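Long-range contact in lysozyme (Meretrix lusoria, PDB 4PJ2), which hydrolyses the beta-1,4 linkages of bacterial peptidoglycan, lysing Gram-positive bacteria, and also cleaves chitin: residues F1-L11 and S62-M73. Numbering follows the deposited sequence. Where two conformers were deposited one is given.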
loop_
_atom_site.group_PDB
_atom_site.type_symbol
_atom_site.label_atom_id
_atom_site.label_comp_id
_atom_site.label_asym_id
_atom_site.label_seq_id
_atom_site.Cartn_x
_atom_site.Cartn_y
_atom_site.Cartn_z
ATOM N N PHE D 1 -26.645 -0.016 4.074
ATOM C CA PHE D 1 -25.362 0.609 3.653
ATOM C C PHE D 1 -25.607 1.467 2.425
ATOM O O PHE D 1 -26.683 1.411 1.826
ATOM C CB PHE D 1 -24.328 -0.468 3.334
ATOM C CG PHE D 1 -23.971 -1.344 4.506
ATOM C CD1 PHE D 1 -24.419 -2.654 4.564
ATOM C CD2 PHE D 1 -23.176 -0.864 5.537
ATOM C CE1 PHE D 1 -24.088 -3.461 5.629
ATOM C CE2 PHE D 1 -22.842 -1.668 6.600
ATOM C CZ PHE D 1 -23.289 -2.971 6.640
ATOM N N ALA D 2 -24.613 2.265 2.053
ATOM C CA ALA D 2 -24.687 3.058 0.837
ATOM C C ALA D 2 -24.880 2.140 -0.362
ATOM O O ALA D 2 -24.359 1.029 -0.398
ATOM C CB ALA D 2 -23.421 3.893 0.662
ATOM N N GLY D 3 -25.645 2.605 -1.338
ATOM C CA GLY D 3 -25.836 1.869 -2.572
ATOM C C GLY D 3 -24.677 2.087 -3.526
ATOM O O GLY D 3 -23.800 2.921 -3.284
ATOM N N GLY D 4 -24.676 1.342 -4.624
ATOM C CA GLY D 4 -23.591 1.410 -5.593
ATOM C C GLY D 4 -23.366 0.047 -6.213
ATOM O O GLY D 4 -24.262 -0.786 -6.217
ATOM N N ILE D 5 -22.171 -0.202 -6.732
ATOM C CA ILE D 5 -21.943 -1.450 -7.456
ATOM C C ILE D 5 -21.769 -2.669 -6.562
ATOM O O ILE D 5 -21.891 -3.796 -7.028
ATOM C CB ILE D 5 -20.750 -1.354 -8.416
ATOM C CG1 ILE D 5 -19.432 -1.148 -7.676
ATOM C CG2 ILE D 5 -21.013 -0.233 -9.428
ATOM C CD1 ILE D 5 -18.246 -1.149 -8.615
ATOM N N VAL D 6 -21.482 -2.454 -5.284
ATOM C CA VAL D 6 -21.330 -3.566 -4.352
ATOM C C VAL D 6 -22.694 -3.884 -3.732
ATOM O O VAL D 6 -23.393 -2.968 -3.320
ATOM C CB VAL D 6 -20.315 -3.236 -3.234
ATOM C CG1 VAL D 6 -20.058 -4.485 -2.378
ATOM C CG2 VAL D 6 -19.017 -2.684 -3.836
ATOM N N SER D 7 -23.053 -5.169 -3.656
ATOM C CA SER D 7 -24.339 -5.589 -3.090
ATOM C C SER D 7 -24.354 -5.391 -1.574
ATOM O O SER D 7 -23.318 -5.396 -0.908
ATOM C CB SER D 7 -24.615 -7.068 -3.400
ATOM O OG SER D 7 -23.874 -7.918 -2.524
ATOM N N GLN D 8 -25.551 -5.235 -1.028
ATOM C CA GLN D 8 -25.733 -5.066 0.404
ATOM C C GLN D 8 -25.234 -6.267 1.194
ATOM O O GLN D 8 -24.594 -6.100 2.222
ATOM C CB GLN D 8 -27.200 -4.803 0.727
ATOM C CG GLN D 8 -27.703 -3.493 0.179
ATOM C CD GLN D 8 -27.042 -2.300 0.822
ATOM O OE1 GLN D 8 -27.120 -2.114 2.032
ATOM N NE2 GLN D 8 -26.348 -1.500 0.016
ATOM N N ARG D 9 -25.492 -7.478 0.710
ATOM C CA ARG D 9 -25.030 -8.663 1.441
ATOM C C ARG D 9 -23.502 -8.718 1.444
ATOM O O ARG D 9 -22.877 -9.076 2.447
ATOM C CB ARG D 9 -25.614 -9.939 0.846
ATOM C CG ARG D 9 -27.110 -10.091 1.105
ATOM C CD ARG D 9 -27.695 -11.310 0.412
ATOM N NE ARG D 9 -29.143 -11.183 0.265
ATOM C CZ ARG D 9 -29.893 -11.951 -0.520
ATOM N NH1 ARG D 9 -29.340 -12.921 -1.241
ATOM N NH2 ARG D 9 -31.206 -11.747 -0.590
ATOM N N CYS D 10 -22.888 -8.333 0.333
ATOM C CA CYS D 10 -21.441 -8.344 0.254
ATOM C C CYS D 10 -20.854 -7.352 1.234
ATOM O O CYS D 10 -19.922 -7.681 1.980
ATOM C CB CYS D 10 -20.990 -7.987 -1.158
ATOM S SG CYS D 10 -19.182 -7.845 -1.349
ATOM N N LEU D 11 -21.421 -6.151 1.275
ATOM C CA LEU D 11 -20.971 -5.147 2.225
ATOM C C LEU D 11 -21.115 -5.629 3.663
ATOM O O LEU D 11 -20.229 -5.435 4.475
ATOM C CB LEU D 11 -21.713 -3.826 2.029
ATOM C CG LEU D 11 -21.301 -3.005 0.787
ATOM C CD1 LEU D 11 -22.191 -1.801 0.619
ATOM C CD2 LEU D 11 -19.858 -2.536 0.867
ATOM N N SER D 62 -21.366 4.176 9.508
ATOM C CA SER D 62 -21.653 3.016 8.669
ATOM C C SER D 62 -21.962 3.473 7.250
ATOM O O SER D 62 -21.469 2.891 6.281
ATOM C CB SER D 62 -22.830 2.206 9.230
ATOM O OG SER D 62 -23.018 1.003 8.493
ATOM N N TYR D 63 -22.767 4.526 7.128
ATOM C CA TYR D 63 -23.125 5.058 5.823
ATOM C C TYR D 63 -21.927 5.642 5.083
ATOM O O TYR D 63 -21.647 5.258 3.948
ATOM C CB TYR D 63 -24.216 6.126 5.936
ATOM C CG TYR D 63 -24.521 6.734 4.593
ATOM C CD1 TYR D 63 -25.310 6.061 3.673
ATOM C CD2 TYR D 63 -23.973 7.958 4.220
ATOM C CE1 TYR D 63 -25.573 6.599 2.431
ATOM C CE2 TYR D 63 -24.228 8.504 2.976
ATOM C CZ TYR D 63 -25.029 7.820 2.087
ATOM O OH TYR D 63 -25.292 8.360 0.849
ATOM N N CYS D 64 -21.229 6.586 5.700
ATOM C CA CYS D 64 -20.110 7.217 5.015
ATOM C C CYS D 64 -19.031 6.202 4.675
ATOM O O CYS D 64 -18.477 6.229 3.573
ATOM C CB CYS D 64 -19.509 8.341 5.846
ATOM S SG CYS D 64 -18.318 9.312 4.932
ATOM N N ALA D 65 -18.719 5.314 5.617
ATOM C CA ALA D 65 -17.676 4.312 5.388
ATOM C C ALA D 65 -18.054 3.401 4.225
ATOM O O ALA D 65 -17.228 3.116 3.361
ATOM C CB ALA D 65 -17.407 3.495 6.650
ATOM N N SER D 66 -19.302 2.953 4.189
ATOM C CA SER D 66 -19.729 2.088 3.089
ATOM C C SER D 66 -19.813 2.845 1.759
ATOM O O SER D 66 -19.553 2.264 0.713
ATOM C CB SER D 66 -21.050 1.365 3.404
ATOM O OG SER D 66 -22.151 2.253 3.567
ATOM N N LEU D 67 -20.136 4.138 1.804
ATOM C CA LEU D 67 -20.085 4.967 0.600
ATOM C C LEU D 67 -18.656 5.000 0.084
ATOM O O LEU D 67 -18.411 4.926 -1.118
ATOM C CB LEU D 67 -20.553 6.398 0.886
ATOM C CG LEU D 67 -20.459 7.363 -0.304
ATOM C CD1 LEU D 67 -21.291 6.874 -1.478
ATOM C CD2 LEU D 67 -20.875 8.769 0.092
ATOM N N CYS D 68 -17.708 5.116 1.001
ATOM C CA CYS D 68 -16.309 5.115 0.628
ATOM C C CYS D 68 -15.951 3.805 -0.074
ATOM O O CYS D 68 -15.317 3.822 -1.126
ATOM C CB CYS D 68 -15.458 5.341 1.878
ATOM S SG CYS D 68 -13.676 5.424 1.558
ATOM N N VAL D 69 -16.378 2.676 0.483
ATOM C CA VAL D 69 -16.146 1.384 -0.144
ATOM C C VAL D 69 -16.781 1.335 -1.536
ATOM O O VAL D 69 -16.136 0.916 -2.499
ATOM C CB VAL D 69 -16.681 0.224 0.721
ATOM C CG1 VAL D 69 -16.500 -1.103 0.009
ATOM C CG2 VAL D 69 -15.976 0.199 2.063
ATOM N N GLN D 70 -18.029 1.786 -1.655
ATOM C CA GLN D 70 -18.688 1.845 -2.959
ATOM C C GLN D 70 -17.881 2.672 -3.967
ATOM O O GLN D 70 -17.700 2.257 -5.120
ATOM C CB GLN D 70 -20.101 2.424 -2.835
ATOM C CG GLN D 70 -21.087 1.541 -2.090
ATOM C CD GLN D 70 -21.582 0.359 -2.905
ATOM O OE1 GLN D 70 -20.988 -0.021 -3.908
ATOM N NE2 GLN D 70 -22.689 -0.224 -2.473
ATOM N N ASN D 71 -17.425 3.849 -3.549
ATOM C CA ASN D 71 -16.638 4.720 -4.422
ATOM C C ASN D 71 -15.292 4.104 -4.778
ATOM O O ASN D 71 -14.835 4.252 -5.899
ATOM C CB ASN D 71 -16.374 6.085 -3.793
ATOM C CG ASN D 71 -17.609 6.938 -3.680
ATOM O OD1 ASN D 71 -18.643 6.647 -4.274
ATOM N ND2 ASN D 71 -17.499 8.023 -2.937
ATOM N N TYR D 72 -14.644 3.439 -3.823
ATOM C CA TYR D 72 -13.377 2.768 -4.064
ATOM C C TYR D 72 -13.520 1.679 -5.124
ATOM O O TYR D 72 -12.701 1.579 -6.044
ATOM C CB TYR D 72 -12.866 2.169 -2.766
ATOM C CG TYR D 72 -11.386 1.865 -2.759
ATOM C CD1 TYR D 72 -10.903 0.595 -3.043
ATOM C CD2 TYR D 72 -10.464 2.847 -2.421
ATOM C CE1 TYR D 72 -9.539 0.315 -2.998
ATOM C CE2 TYR D 72 -9.099 2.574 -2.385
ATOM C CZ TYR D 72 -8.640 1.312 -2.677
ATOM O OH TYR D 72 -7.282 1.046 -2.610
ATOM N N MET D 73 -14.578 0.875 -5.016
ATOM C CA MET D 73 -14.796 -0.182 -5.978
ATOM C C MET D 73 -15.154 0.395 -7.349
ATOM O O MET D 73 -14.702 -0.119 -8.350
ATOM C CB MET D 73 -15.874 -1.173 -5.479
ATOM C CG MET D 73 -15.527 -1.866 -4.153
ATOM S SD MET D 73 -13.852 -2.509 -4.146
ATOM C CE MET D 73 -13.527 -2.455 -2.383
HETATM O O HOH W 1 -20.221 2.094 -6.573
#
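Phe1 brings CB and CD2 against Ser66 and CE2 to 3.3 Å from Ser62 OG. Next, Ala2 N gives a nearly straight hydrogen bond to Ser66 OG (2.9 Å, 173°). The methyl of Ala2 rests on the helix backbone at Leu67, beside the Tyr63 ring. Ala2 O accepts from two amides on opposite faces of its plane, Gln70 NE2 and, from within the N-terminal segment, Gln8 NE2. The chain then loops around the Gln70 amide: in this type-I lysozyme the N-terminal arm runs along helix 62-76 before helix 8-19 begins, and the buried side chain of Gln70, bent at chi2 (-76°), reaches into the turn made by Ala2 to Val6. Past Gly4, Ile5 N donates to water 1, which in turn donates to Gln70 O, while Ile5 CD1 packs on Met73. Val6 closes the loop. Val6 N meets an in-plane lone pair of Gln70 OE1 (2.8 Å), and Val6 O takes the other N-H of Gln70 NE2 (3.0 Å), so three bonds fix the amide's rotation. Val6 CG2 touches Met73 CG, and both side chains also meet Phe89. At Leu11, CD1 covers Gln70 NE2 and CD2 meets Val69 CG1 at 3.8 Å.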